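Blood group a-and b-cleaving endo-beta-galactosidase (Streptococcus pneumoniae, PDB 2YGL) probably binds blood group glycans through tandem carbohydrate-binding modules that belong to an endo-beta-galactosidase cleaving the blood group A and B antigens. Local coordinates at residues 62-67 against 158-163; 68-73 against 145-150; 81-86 against 164-169; 103-108 against 149-154; 108-113 against 137-142. All blocks are in the same frame, centred on the assembly; numbering follows the deposited sequence.

Contact 1 of 5, residues 62-67 against 158-163. With CA (calcium ion), chain C.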
# COMPACT_ATOMS: atom_id res chain seq x y z
N GLY A 62 11.52 9.15 24.54
CA GLY A 62 12.42 9.11 25.70
C GLY A 62 11.78 8.44 26.90
O GLY A 62 10.73 8.87 27.38
N THR A 63 12.43 7.39 27.39
CA THR A 63 11.91 6.62 28.53
C THR A 63 13.00 6.35 29.58
O THR A 63 14.17 6.68 29.38
CB THR A 63 11.26 5.29 28.07
OG1 THR A 63 10.55 4.69 29.16
CG2 THR A 63 12.31 4.30 27.53
N VAL A 64 12.58 5.75 30.69
CA VAL A 64 13.50 5.14 31.65
C VAL A 64 13.25 3.63 31.62
O VAL A 64 12.10 3.19 31.71
CB VAL A 64 13.31 5.71 33.08
CG1 VAL A 64 14.12 4.90 34.10
CG2 VAL A 64 13.72 7.17 33.13
N ALA A 65 14.32 2.86 31.48
CA ALA A 65 14.23 1.41 31.41
C ALA A 65 13.70 0.80 32.71
O ALA A 65 13.89 1.35 33.80
CB ALA A 65 15.59 0.81 31.05
N ASP A 66 13.02 -0.34 32.58
CA ASP A 66 12.55 -1.11 33.73
C ASP A 66 12.83 -2.59 33.49
O ASP A 66 13.87 -2.93 32.92
CB ASP A 66 11.07 -0.84 34.00
CG ASP A 66 10.72 -0.87 35.49
OD1 ASP A 66 11.63 -1.11 36.32
OD2 ASP A 66 9.55 -0.63 35.83
N SER A 67 11.92 -3.47 33.89
CA SER A 67 12.13 -4.91 33.70
C SER A 67 10.95 -5.68 33.09
O SER A 67 10.46 -6.63 33.70
CB SER A 67 12.57 -5.55 35.03
OG SER A 67 13.90 -5.18 35.36
N GLY A 158 19.68 6.44 36.10
CA GLY A 158 20.33 7.01 34.91
C GLY A 158 20.04 6.32 33.59
O GLY A 158 20.66 6.65 32.57
N ASP A 159 19.11 5.37 33.58
CA ASP A 159 18.79 4.61 32.38
C ASP A 159 17.87 5.37 31.42
O ASP A 159 16.74 4.95 31.15
CB ASP A 159 18.18 3.25 32.74
CG ASP A 159 19.15 2.35 33.46
OD1 ASP A 159 20.36 2.66 33.54
OD2 ASP A 159 18.70 1.30 33.96
N GLU A 160 18.39 6.48 30.89
CA GLU A 160 17.66 7.33 29.97
C GLU A 160 17.72 6.75 28.56
O GLU A 160 18.48 7.22 27.72
CB GLU A 160 18.24 8.75 29.99
CG GLU A 160 18.19 9.44 31.35
CD GLU A 160 16.81 9.97 31.70
OE1 GLU A 160 16.17 10.61 30.84
OE2 GLU A 160 16.37 9.74 32.85
N VAL A 161 16.92 5.71 28.32
CA VAL A 161 16.86 5.08 27.01
C VAL A 161 16.08 5.96 26.04
O VAL A 161 14.95 6.37 26.34
CB VAL A 161 16.24 3.65 27.06
CG1 VAL A 161 15.92 3.13 25.66
CG2 VAL A 161 17.18 2.69 27.78
N VAL A 162 16.69 6.25 24.90
CA VAL A 162 16.01 6.97 23.84
C VAL A 162 15.93 6.15 22.57
O VAL A 162 16.90 5.49 22.16
CB VAL A 162 16.65 8.36 23.53
CG1 VAL A 162 16.30 9.36 24.62
CG2 VAL A 162 18.16 8.25 23.33
N PHE A 163 14.75 6.18 21.96
CA PHE A 163 14.54 5.63 20.64
C PHE A 163 14.56 6.82 19.69
O PHE A 163 13.51 7.35 19.31
CB PHE A 163 13.22 4.85 20.58
CG PHE A 163 13.14 3.70 21.57
CD1 PHE A 163 12.75 3.92 22.89
CD2 PHE A 163 13.46 2.40 21.17
CE1 PHE A 163 12.69 2.85 23.81
CE2 PHE A 163 13.39 1.33 22.08
CZ PHE A 163 13.01 1.56 23.40
CA CA C . 20.32 -0.03 34.93
O HOH W 1 15.16 9.17 28.24
O HOH W 2 21.59 -1.36 36.24
O HOH W 3 21.40 1.73 36.13

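Contact 2 of 5, residues 68-73 against 145-150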
# COMPACT_ATOMS: atom_id res chain seq x y z
N PRO A 68 10.51 -5.30 31.88
CA PRO A 68 10.98 -4.17 31.08
C PRO A 68 10.07 -2.94 31.14
O PRO A 68 8.93 -3.02 31.61
CB PRO A 68 10.96 -4.73 29.65
CG PRO A 68 9.86 -5.78 29.67
CD PRO A 68 9.59 -6.16 31.11
N SER A 69 10.60 -1.80 30.69
CA SER A 69 9.78 -0.66 30.30
C SER A 69 9.25 -0.98 28.90
O SER A 69 10.01 -1.41 28.03
CB SER A 69 10.62 0.62 30.27
OG SER A 69 10.08 1.58 29.38
N VAL A 70 7.95 -0.79 28.70
CA VAL A 70 7.30 -1.15 27.43
C VAL A 70 6.46 -0.01 26.87
O VAL A 70 5.59 0.54 27.56
CB VAL A 70 6.42 -2.44 27.58
CG1 VAL A 70 5.61 -2.70 26.31
CG2 VAL A 70 7.27 -3.65 27.91
N ILE A 71 6.72 0.35 25.62
CA ILE A 71 5.90 1.32 24.89
C ILE A 71 5.37 0.65 23.61
O ILE A 71 6.15 0.26 22.73
CB ILE A 71 6.68 2.61 24.56
CG1 ILE A 71 7.31 3.19 25.83
CG2 ILE A 71 5.76 3.64 23.91
CD1 ILE A 71 8.65 3.85 25.62
N SER A 72 4.05 0.50 23.54
CA SER A 72 3.40 -0.24 22.46
C SER A 72 2.52 0.64 21.58
O SER A 72 1.91 1.60 22.06
CB SER A 72 2.57 -1.39 23.02
OG SER A 72 3.38 -2.28 23.77
N TYR A 73 2.46 0.29 20.30
CA TYR A 73 1.61 1.00 19.33
C TYR A 73 0.77 0.02 18.52
O TYR A 73 1.25 -1.04 18.11
CB TYR A 73 2.47 1.84 18.38
CG TYR A 73 3.22 2.97 19.05
CD1 TYR A 73 4.46 2.75 19.65
CD2 TYR A 73 2.70 4.26 19.07
CE1 TYR A 73 5.16 3.78 20.26
CE2 TYR A 73 3.39 5.31 19.68
CZ TYR A 73 4.62 5.05 20.28
OH TYR A 73 5.32 6.07 20.89
N LYS A 145 0.71 -5.15 16.46
CA LYS A 145 1.28 -4.50 17.64
C LYS A 145 2.81 -4.49 17.60
O LYS A 145 3.44 -5.54 17.45
CB LYS A 145 0.79 -5.22 18.90
CG LYS A 145 1.08 -4.49 20.21
CD LYS A 145 0.73 -5.38 21.39
CE LYS A 145 0.64 -4.59 22.67
NZ LYS A 145 0.11 -5.43 23.78
N ILE A 146 3.39 -3.30 17.73
CA ILE A 146 4.84 -3.16 17.86
C ILE A 146 5.20 -2.62 19.25
O ILE A 146 4.56 -1.68 19.75
CB ILE A 146 5.47 -2.31 16.71
CG1 ILE A 146 7.00 -2.38 16.76
CG2 ILE A 146 4.95 -0.86 16.73
CD1 ILE A 146 7.71 -1.92 15.49
N SER A 147 6.20 -3.24 19.88
CA SER A 147 6.59 -2.91 21.24
C SER A 147 8.05 -2.50 21.37
O SER A 147 8.95 -3.20 20.88
CB SER A 147 6.28 -4.07 22.19
OG SER A 147 4.90 -4.12 22.49
N LEU A 148 8.27 -1.37 22.04
CA LEU A 148 9.60 -0.87 22.36
C LEU A 148 9.92 -1.24 23.80
O LEU A 148 9.31 -0.73 24.74
CB LEU A 148 9.66 0.65 22.16
CG LEU A 148 9.92 1.24 20.76
CD1 LEU A 148 9.03 0.66 19.66
CD2 LEU A 148 9.79 2.75 20.81
N LYS A 149 10.89 -2.14 23.97
CA LYS A 149 11.21 -2.71 25.28
C LYS A 149 12.63 -2.35 25.72
O LYS A 149 13.57 -2.45 24.93
CB LYS A 149 11.05 -4.23 25.25
CG LYS A 149 9.66 -4.72 24.89
CD LYS A 149 9.65 -6.20 24.52
CE LYS A 149 9.70 -7.11 25.74
NZ LYS A 149 9.84 -8.54 25.36
N SER A 150 12.77 -1.94 26.98
CA SER A 150 14.09 -1.64 27.54
C SER A 150 14.28 -2.25 28.92
O SER A 150 13.42 -2.09 29.80
CB SER A 150 14.38 -0.13 27.55
OG SER A 150 13.35 0.59 28.21
O HOH W 4 11.01 0.98 26.56
O HOH W 5 2.01 -3.64 25.61

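Contact 3 of 5, residues 81-86 against 164-169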
# COMPACT_ATOMS: atom_id res chain seq x y z
N GLU A 81 5.77 -1.09 6.61
CA GLU A 81 6.67 -2.10 6.05
C GLU A 81 7.98 -2.22 6.84
O GLU A 81 8.57 -3.29 6.90
CB GLU A 81 6.96 -1.78 4.58
CG GLU A 81 5.73 -1.82 3.68
CD GLU A 81 5.89 -1.03 2.39
OE1 GLU A 81 7.02 -0.97 1.85
OE2 GLU A 81 4.89 -0.46 1.92
N LYS A 82 8.42 -1.10 7.42
CA LYS A 82 9.67 -1.06 8.16
C LYS A 82 9.56 -0.23 9.43
O LYS A 82 8.75 0.71 9.51
CB LYS A 82 10.80 -0.48 7.29
CG LYS A 82 11.26 -1.39 6.14
CD LYS A 82 12.09 -0.62 5.12
CE LYS A 82 13.59 -0.74 5.39
NZ LYS A 82 14.14 -2.04 4.92
N PHE A 83 10.37 -0.58 10.42
CA PHE A 83 10.58 0.25 11.60
C PHE A 83 12.05 0.61 11.70
O PHE A 83 12.92 -0.26 11.61
CB PHE A 83 10.10 -0.46 12.87
CG PHE A 83 10.51 0.23 14.15
CD1 PHE A 83 9.88 1.41 14.54
CD2 PHE A 83 11.52 -0.29 14.95
CE1 PHE A 83 10.25 2.06 15.71
CE2 PHE A 83 11.90 0.36 16.12
CZ PHE A 83 11.26 1.53 16.51
N GLU A 84 12.34 1.90 11.88
CA GLU A 84 13.71 2.37 11.99
C GLU A 84 13.91 3.35 13.14
O GLU A 84 13.08 4.23 13.36
CB GLU A 84 14.19 2.97 10.66
CG GLU A 84 14.35 1.92 9.55
CD GLU A 84 14.96 2.47 8.28
OE1 GLU A 84 14.98 3.70 8.09
OE2 GLU A 84 15.41 1.65 7.46
N THR A 85 15.01 3.16 13.87
CA THR A 85 15.36 4.01 15.02
C THR A 85 16.83 3.85 15.42
O THR A 85 17.45 2.83 15.11
CB THR A 85 14.45 3.74 16.25
OG1 THR A 85 14.61 4.79 17.21
CG2 THR A 85 14.78 2.40 16.90
N TYR A 86 17.36 4.86 16.10
CA TYR A 86 18.66 4.77 16.76
C TYR A 86 18.42 4.59 18.25
O TYR A 86 17.59 5.29 18.84
CB TYR A 86 19.48 6.03 16.52
CG TYR A 86 19.88 6.27 15.08
CD1 TYR A 86 19.03 6.93 14.20
CD2 TYR A 86 21.12 5.83 14.61
CE1 TYR A 86 19.39 7.15 12.88
CE2 TYR A 86 21.50 6.05 13.28
CZ TYR A 86 20.62 6.71 12.42
OH TYR A 86 20.98 6.94 11.11
N ALA A 164 15.77 7.26 19.34
CA ALA A 164 15.98 8.47 18.54
C ALA A 164 15.55 8.27 17.09
O ALA A 164 15.89 7.25 16.48
CB ALA A 164 17.44 8.91 18.61
N ASP A 165 14.80 9.24 16.57
CA ASP A 165 14.31 9.24 15.18
C ASP A 165 13.35 8.08 14.88
O ASP A 165 13.17 7.69 13.72
CB ASP A 165 15.50 9.26 14.19
CG ASP A 165 15.09 9.69 12.80
OD1 ASP A 165 14.42 10.74 12.67
OD2 ASP A 165 15.43 8.98 11.83
N ALA A 166 12.71 7.56 15.93
CA ALA A 166 11.83 6.39 15.82
C ALA A 166 10.67 6.62 14.85
O ALA A 166 9.83 7.50 15.06
CB ALA A 166 11.30 5.99 17.20
N LYS A 167 10.64 5.82 13.78
CA LYS A 167 9.68 6.01 12.69
C LYS A 167 9.18 4.69 12.10
O LYS A 167 9.90 3.68 12.11
CB LYS A 167 10.28 6.88 11.58
CG LYS A 167 11.51 6.26 10.90
CD LYS A 167 12.01 7.08 9.71
CE LYS A 167 12.85 8.25 10.16
NZ LYS A 167 13.74 8.74 9.07
N LEU A 168 7.96 4.72 11.58
CA LEU A 168 7.42 3.61 10.80
C LEU A 168 7.33 4.05 9.34
O LEU A 168 6.92 5.17 9.04
CB LEU A 168 6.05 3.19 11.33
CG LEU A 168 6.02 2.57 12.73
CD1 LEU A 168 4.61 2.51 13.29
CD2 LEU A 168 6.64 1.18 12.73
N ILE A 169 7.74 3.16 8.43
CA ILE A 169 7.88 3.50 7.01
C ILE A 169 7.06 2.57 6.11
O ILE A 169 7.00 1.36 6.35
CB ILE A 169 9.37 3.46 6.55
CG1 ILE A 169 10.28 4.19 7.54
CG2 ILE A 169 9.53 4.06 5.14
CD1 ILE A 169 11.76 4.01 7.27

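Contact 4 of 5, residues 103-108 against 149-154. With CA (calcium ion), chain C.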
# COMPACT_ATOMS: atom_id res chain seq x y z
N VAL A 103 22.24 -0.18 31.01
CA VAL A 103 21.07 -0.82 30.41
C VAL A 103 21.46 -2.19 29.89
O VAL A 103 22.35 -2.32 29.04
CB VAL A 103 20.46 0.06 29.29
CG1 VAL A 103 19.40 -0.71 28.49
CG2 VAL A 103 19.86 1.33 29.88
N ASP A 104 20.81 -3.22 30.42
CA ASP A 104 21.12 -4.60 30.08
C ASP A 104 20.77 -4.94 28.63
O ASP A 104 21.56 -5.56 27.93
CB ASP A 104 20.41 -5.57 31.04
CG ASP A 104 21.14 -5.73 32.37
OD1 ASP A 104 22.00 -4.89 32.71
OD2 ASP A 104 20.84 -6.72 33.08
N ARG A 105 19.59 -4.52 28.19
CA ARG A 105 19.05 -4.95 26.90
C ARG A 105 17.96 -4.01 26.37
O ARG A 105 17.16 -3.48 27.14
CB ARG A 105 18.48 -6.36 27.05
CG ARG A 105 18.33 -7.14 25.76
CD ARG A 105 18.12 -8.62 26.05
NE ARG A 105 16.80 -8.93 26.61
CZ ARG A 105 16.57 -9.18 27.90
NH1 ARG A 105 17.55 -9.16 28.78
NH2 ARG A 105 15.34 -9.46 28.30
N ILE A 106 17.94 -3.82 25.06
CA ILE A 106 16.83 -3.16 24.37
C ILE A 106 16.30 -4.10 23.29
O ILE A 106 17.08 -4.64 22.49
CB ILE A 106 17.24 -1.80 23.75
CG1 ILE A 106 17.69 -0.82 24.85
CG2 ILE A 106 16.08 -1.20 22.95
CD1 ILE A 106 18.39 0.44 24.33
N GLU A 107 14.99 -4.30 23.27
CA GLU A 107 14.36 -5.17 22.29
C GLU A 107 13.22 -4.48 21.54
O GLU A 107 12.59 -3.56 22.06
CB GLU A 107 13.81 -6.44 22.95
CG GLU A 107 14.86 -7.40 23.48
CD GLU A 107 14.26 -8.55 24.27
OE1 GLU A 107 13.05 -8.50 24.59
OE2 GLU A 107 15.00 -9.51 24.57
N ILE A 108 12.99 -4.93 20.31
CA ILE A 108 11.80 -4.57 19.56
C ILE A 108 11.00 -5.85 19.31
O ILE A 108 11.55 -6.86 18.85
CB ILE A 108 12.13 -3.85 18.22
CG1 ILE A 108 13.00 -2.61 18.46
CG2 ILE A 108 10.84 -3.49 17.46
CD1 ILE A 108 12.36 -1.51 19.33
N LYS A 149 10.89 -2.14 23.97
CA LYS A 149 11.21 -2.71 25.28
C LYS A 149 12.63 -2.35 25.72
O LYS A 149 13.57 -2.45 24.93
CB LYS A 149 11.05 -4.23 25.25
CG LYS A 149 9.66 -4.72 24.89
CD LYS A 149 9.65 -6.20 24.52
CE LYS A 149 9.70 -7.11 25.74
NZ LYS A 149 9.84 -8.54 25.36
N SER A 150 12.77 -1.94 26.98
CA SER A 150 14.09 -1.64 27.54
C SER A 150 14.28 -2.25 28.92
O SER A 150 13.42 -2.09 29.80
CB SER A 150 14.38 -0.13 27.55
OG SER A 150 13.35 0.59 28.21
N PHE A 151 15.40 -2.94 29.10
CA PHE A 151 15.68 -3.69 30.32
C PHE A 151 16.75 -2.99 31.17
O PHE A 151 17.90 -2.85 30.74
CB PHE A 151 16.08 -5.13 29.99
CG PHE A 151 14.95 -5.97 29.43
CD1 PHE A 151 14.65 -5.95 28.07
CD2 PHE A 151 14.19 -6.78 30.27
CE1 PHE A 151 13.61 -6.72 27.55
CE2 PHE A 151 13.14 -7.56 29.76
CZ PHE A 151 12.85 -7.52 28.40
N ALA A 152 16.35 -2.55 32.36
CA ALA A 152 17.20 -1.75 33.24
C ALA A 152 18.29 -2.54 33.96
O ALA A 152 19.33 -1.99 34.31
CB ALA A 152 16.34 -1.01 34.26
N GLY A 153 18.04 -3.83 34.19
CA GLY A 153 18.97 -4.65 34.96
C GLY A 153 18.84 -4.41 36.45
O GLY A 153 17.73 -4.31 36.97
N GLU A 154 19.98 -4.31 37.13
CA GLU A 154 20.01 -4.19 38.60
C GLU A 154 19.29 -2.96 39.14
O GLU A 154 18.54 -3.05 40.11
CB GLU A 154 21.45 -4.24 39.12
CG GLU A 154 22.11 -5.61 39.01
CD GLU A 154 23.46 -5.66 39.69
OE1 GLU A 154 23.53 -5.42 40.92
OE2 GLU A 154 24.46 -5.94 39.00
CA CA C . 20.32 -0.03 34.93
O HOH W 6 22.36 -3.90 35.44
O HOH W 2 21.59 -1.36 36.24
O HOH W 3 21.40 1.73 36.13

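Contact 5 of 5, residues 108-113 against 137-142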
# COMPACT_ATOMS: atom_id res chain seq x y z
N ILE A 108 12.99 -4.93 20.31
CA ILE A 108 11.80 -4.57 19.56
C ILE A 108 11.00 -5.85 19.31
O ILE A 108 11.55 -6.86 18.85
CB ILE A 108 12.13 -3.85 18.22
CG1 ILE A 108 13.00 -2.61 18.46
CG2 ILE A 108 10.84 -3.49 17.46
CD1 ILE A 108 12.36 -1.51 19.33
N GLU A 109 9.72 -5.80 19.64
CA GLU A 109 8.84 -6.95 19.57
C GLU A 109 7.63 -6.63 18.70
O GLU A 109 7.04 -5.55 18.83
CB GLU A 109 8.39 -7.34 20.98
CG GLU A 109 7.57 -8.61 21.09
CD GLU A 109 7.30 -9.00 22.54
OE1 GLU A 109 8.26 -9.26 23.29
OE2 GLU A 109 6.11 -9.04 22.92
N ILE A 110 7.27 -7.56 17.81
CA ILE A 110 6.05 -7.44 17.01
C ILE A 110 5.19 -8.69 17.22
O ILE A 110 5.63 -9.81 16.92
CB ILE A 110 6.34 -7.24 15.50
CG1 ILE A 110 7.12 -5.94 15.27
CG2 ILE A 110 5.04 -7.23 14.70
CD1 ILE A 110 7.72 -5.80 13.87
N ASP A 111 3.98 -8.48 17.74
CA ASP A 111 3.00 -9.55 17.98
C ASP A 111 3.58 -10.77 18.71
O ASP A 111 3.35 -11.91 18.31
CB ASP A 111 2.32 -9.96 16.67
CG ASP A 111 1.59 -8.81 15.99
OD1 ASP A 111 1.03 -7.95 16.69
OD2 ASP A 111 1.57 -8.78 14.74
N GLY A 112 4.34 -10.51 19.77
CA GLY A 112 4.91 -11.57 20.60
C GLY A 112 6.25 -12.10 20.12
O GLY A 112 6.87 -12.93 20.80
N LYS A 113 6.71 -11.62 18.97
CA LYS A 113 7.99 -12.05 18.39
C LYS A 113 9.06 -10.98 18.53
O LYS A 113 8.88 -9.85 18.07
CB LYS A 113 7.81 -12.41 16.91
CG LYS A 113 7.62 -13.90 16.61
CD LYS A 113 6.24 -14.40 16.99
CE LYS A 113 6.01 -15.81 16.49
NZ LYS A 113 4.69 -16.34 16.93
N VAL A 137 14.09 -3.02 10.97
CA VAL A 137 13.40 -4.31 10.90
C VAL A 137 12.20 -4.27 9.96
O VAL A 137 11.51 -3.26 9.85
CB VAL A 137 12.95 -4.82 12.31
CG1 VAL A 137 14.15 -5.27 13.13
CG2 VAL A 137 12.14 -3.76 13.05
N THR A 138 11.97 -5.39 9.28
CA THR A 138 10.81 -5.55 8.41
C THR A 138 9.57 -5.84 9.26
O THR A 138 9.62 -6.60 10.23
CB THR A 138 11.02 -6.70 7.39
OG1 THR A 138 12.31 -6.56 6.77
CG2 THR A 138 9.95 -6.66 6.30
N ILE A 139 8.46 -5.20 8.90
CA ILE A 139 7.18 -5.43 9.56
C ILE A 139 6.32 -6.34 8.67
O ILE A 139 6.14 -6.04 7.48
CB ILE A 139 6.45 -4.10 9.86
CG1 ILE A 139 7.17 -3.35 10.99
CG2 ILE A 139 4.98 -4.32 10.21
CD1 ILE A 139 6.76 -1.90 11.13
N PRO A 140 5.82 -7.46 9.23
CA PRO A 140 4.93 -8.37 8.49
C PRO A 140 3.63 -7.67 8.11
O PRO A 140 3.13 -6.84 8.87
CB PRO A 140 4.65 -9.49 9.50
CG PRO A 140 5.77 -9.41 10.48
CD PRO A 140 6.08 -7.96 10.59
N GLN A 141 3.10 -8.01 6.93
CA GLN A 141 1.90 -7.35 6.39
C GLN A 141 0.71 -7.43 7.34
O GLN A 141 -0.12 -6.53 7.39
CB GLN A 141 1.54 -7.95 5.03
CG GLN A 141 0.58 -7.09 4.20
CD GLN A 141 0.21 -7.73 2.86
OE1 GLN A 141 0.69 -8.81 2.51
NE2 GLN A 141 -0.64 -7.05 2.10
N ASN A 142 0.66 -8.51 8.11
CA ASN A 142 -0.42 -8.78 9.06
C ASN A 142 -0.27 -8.14 10.44
O ASN A 142 -1.17 -8.23 11.27
CB ASN A 142 -0.57 -10.30 9.23
CG ASN A 142 0.76 -11.03 9.18
OD1 ASN A 142 1.24 -11.40 8.11
ND2 ASN A 142 1.37 -11.22 10.34

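Contact 1 of 5, residues 62-67 against 158-163
Ala65 CB and Asp159 CB meet at 3.9 Å, and the backbone reinforces the pairing: Ala65 N donates to Asp159 O at 3.2 Å, in the plane of that carbonyl. One residue back, the CA of Val64 also leans on Asp159 O. Asp159 CG lies beside its backbone N (chi1 -65°), and Asp159 OD2 binds the calcium ion at 2.3 Å. The backbone O atoms of Val102, Ala152 and His155, together with two waters, complete the site.

The pair lies in one sheet of a jelly-roll beta sandwich, the fold of the galactose-binding-like modules, where strands 60-64 and 160-171 run antiparallel. Thr63 N donates to Val161 O at 2.9 Å with an almost straight bond (172°). The methyl of Thr63 is inserted between its own N and carbonyl carbon, with CG2 3.6 Å from Val161 O, and also meets the rim of the Phe163 ring near its plane, CG2 to CE1 4.0 Å. Thr63 OG1 has a partner in Ser69. On the other face Val64 CG2 rests 3.7 Å from Glu160 OE2, a carboxylate oxygen held by Thr35. Further out, Val162 CG1 touches Gly62 CA at 4.0 Å, and inverse gamma turns centred on Asp159 and Glu160 steer the chain from the metal into the strand.

Contact 2 of 5, residues 68-73 against 145-150
The Tyr73 ring presents its edge, near its own plane, to Ile146 O, the same oxygen that accepts Tyr73 N at 2.9 Å; beyond the two segments its side chain packs on Trp14 and Ile61. These are inner strands of the five-stranded antiparallel sheet of a jelly-roll beta sandwich, joined by paired backbone bonds at Ser69-Ser150, Ile71-Leu148 and Tyr73-Ile146. The side chains of those six residues share one face, turned to the opposing sheet: Ile71 and Tyr73 reach strand 60-64, and Leu148 meets Phe163.

At the end nearer the calcium site, Pro68, which follows a cis peptide bond, sets CB 3.6 Å from Ser150 O. The Ser150 hydroxyl lies between its own N and carbonyl carbon (chi1 54°), which brings OG to 3.4 Å from Ser69 CB. A water bonded to that hydroxyl donates to Ser69 O at 3.0 Å, while Ser69 OG is engaged by Thr18.

The opposite face is partly open to solvent. There Val70 CG2 lies alongside the Lys149 chain, 4.0 Å from its CG, both pointing the same way, and the Lys149 amine goes on to Glu109. Further along this face, Ser72 OG and Ser147 OG share a hydrogen bond of 2.7 Å, and a water also bonds Ser72 OG.

Contact 3 of 5, residues 81-86 against 164-169
Phe83 and Leu168 form the tight, buried side of this contact: Leu168 CD2 sits at the ring edge, near the ring plane, 3.7 Å from Phe83 CD1. Phe83 CG is anti to its backbone N (chi1 170°), on the buried side, where Leu9 and Val137 also pack on the ring. At the register shift, Thr85 OG1 donates to Ala164 O at 2.9 Å from 58° above the carbonyl plane. Tyr86 N reaches the same oxygen in that plane at 2.8 Å, so two donors grip one buried carbonyl.

Both segments belong to the second sheet of the jelly-roll sandwich, and its antiparallel ladder is interrupted here. Strand 160-171 turns a corner at Asp165, shifting the register by one residue between Glu84 and Tyr86 in a beta bulge. A classic bulge lies at the far end, where Ile169 O accepts both Glu81 N and Lys82 N.

The other face is partly open to solvent, yet Ile169 CD1 still comes within 3.3 Å of Glu84 OE1, the two side chains crossing at a slant. Looser are the charged ends: Glu84 OE2 is bonded to Ser136 of strand 133-138, and the Lys167 chain, bent at chi3, forms a salt bridge from NZ to Asp165 OD2 at 3.2 Å, at the corner of its own segment.

Contact 4 of 5, residues 103-108 against 149-154
Arg105 lays its guanidinium flat over one face of the Phe151 ring, a cation-pi stack with CZ 3.8 Å from the Phe151 ring centroid and the planes 30° apart. NH2 makes the closest approach, 3.1 Å above the middle of the ring. The two side chains leave neighbouring strands side by side and point the same way; the bend of Arg105 at chi3 (71°) places NE, and chi4 then sets CZ over the ring.

Glu107 helps to hold that pose. Its OE2 accepts Arg105 NE at 2.8 Å; the acceptor lies in the guanidinium plane, yet the donor comes to the carboxylate from 62° above the plane of that group. The other oxygen, OE1, stands 3.5 Å from Phe151 CE1 and makes a long, weak salt bridge with Lys149 NZ at 3.3 Å. Arg105, Glu107 and Lys149 thus form a charged network beside an aromatic face, with Glu109 as the stronger partner of the lysine.

Towards the calcium ion the antiparallel ladder frays in a classic beta bulge: Phe151 O faces both Asp104 N and Arg105 N, and both bonds are weak. Asp104 OD2 rests 3.4 Å from Gly153 CA, while one water bridges Asp104 OD1 and Glu154 N. Just before Gly153, Ala152 O binds the calcium ion at 2.3 Å.

The pair belongs to the five-stranded sheet of the jelly roll. Strand 113-117 flanks it beyond Arg105 and Glu107, strand 69-74 lies beyond Lys149 and Ser150, and on the inner face Ile106 and Ser150 pack against Val161 of strand 160-171.

Contact 5 of 5, residues 108-113 against 137-142
Thr138 is the first residue of segment 137-142 to touch segment 108-113: its backbone O lies 4.2 Å from Ile110 CD1. Ile139 follows and makes the closest contact. With CG1 beside its backbone N (chi1 -71°), it meets Ile110 CD1 with that CG1 at 3.8 Å, and the two side chains cross at about a right angle. Phe83 and Phe80 pack on Ile139 as well, tying it to the buried apolar layer between the two sheets of the jelly-roll sandwich, where Val137 also meets Phe83.

The ring of Pro140 comes next, its CD 4.3 Å from the same Ile110 methyl, CD1, so one carbon is touched by three successive residues. Asn142 then brings its backbone O to 4.5 Å from Asp111 OD2. Those two oxygens are both acceptors; the Asp111 carboxylate instead holds backbone amides, OD1 taking Lys145 N and OD2 Lys144 N.

Ile110 and Asp111 are presented by a tight hairpin. A type I' turn runs from Ile110 to Lys113, closed by Ile110 N to Lys113 O at 2.8 Å and by the reverse bond, Lys113 N to Ile110 O, at 2.9 Å. Since no hydrogen bond spans the two segments, their meeting is an apolar one round a single isoleucine tip, without the directional bonds of a strand ladder.

How the contacts relate
From the N terminus, segment 62-67 opens contact 1, and strand 69-74 opens contact 2 soon after. Segment 81-86 starts contact 3, and strand 105-110 starts contacts 4 and 5 in turn. The loops then close in order along the chain: contact 5 at 137-142, contacts 2 and 4 on strand 145-151 and its continuation, contact 1 at 158-163 and contact 3 at 164-169. Contact 5 lies within all the others, contacts 2 and 4 within contact 1, and contact 4 also within contact 3; contact 3 crosses contacts 1 and 2. Contacts 2 and 4 build one sheet, contacts 1 and 3 the other, and contact 5 bridges them. Contacts 1 and 4 share the calcium ion.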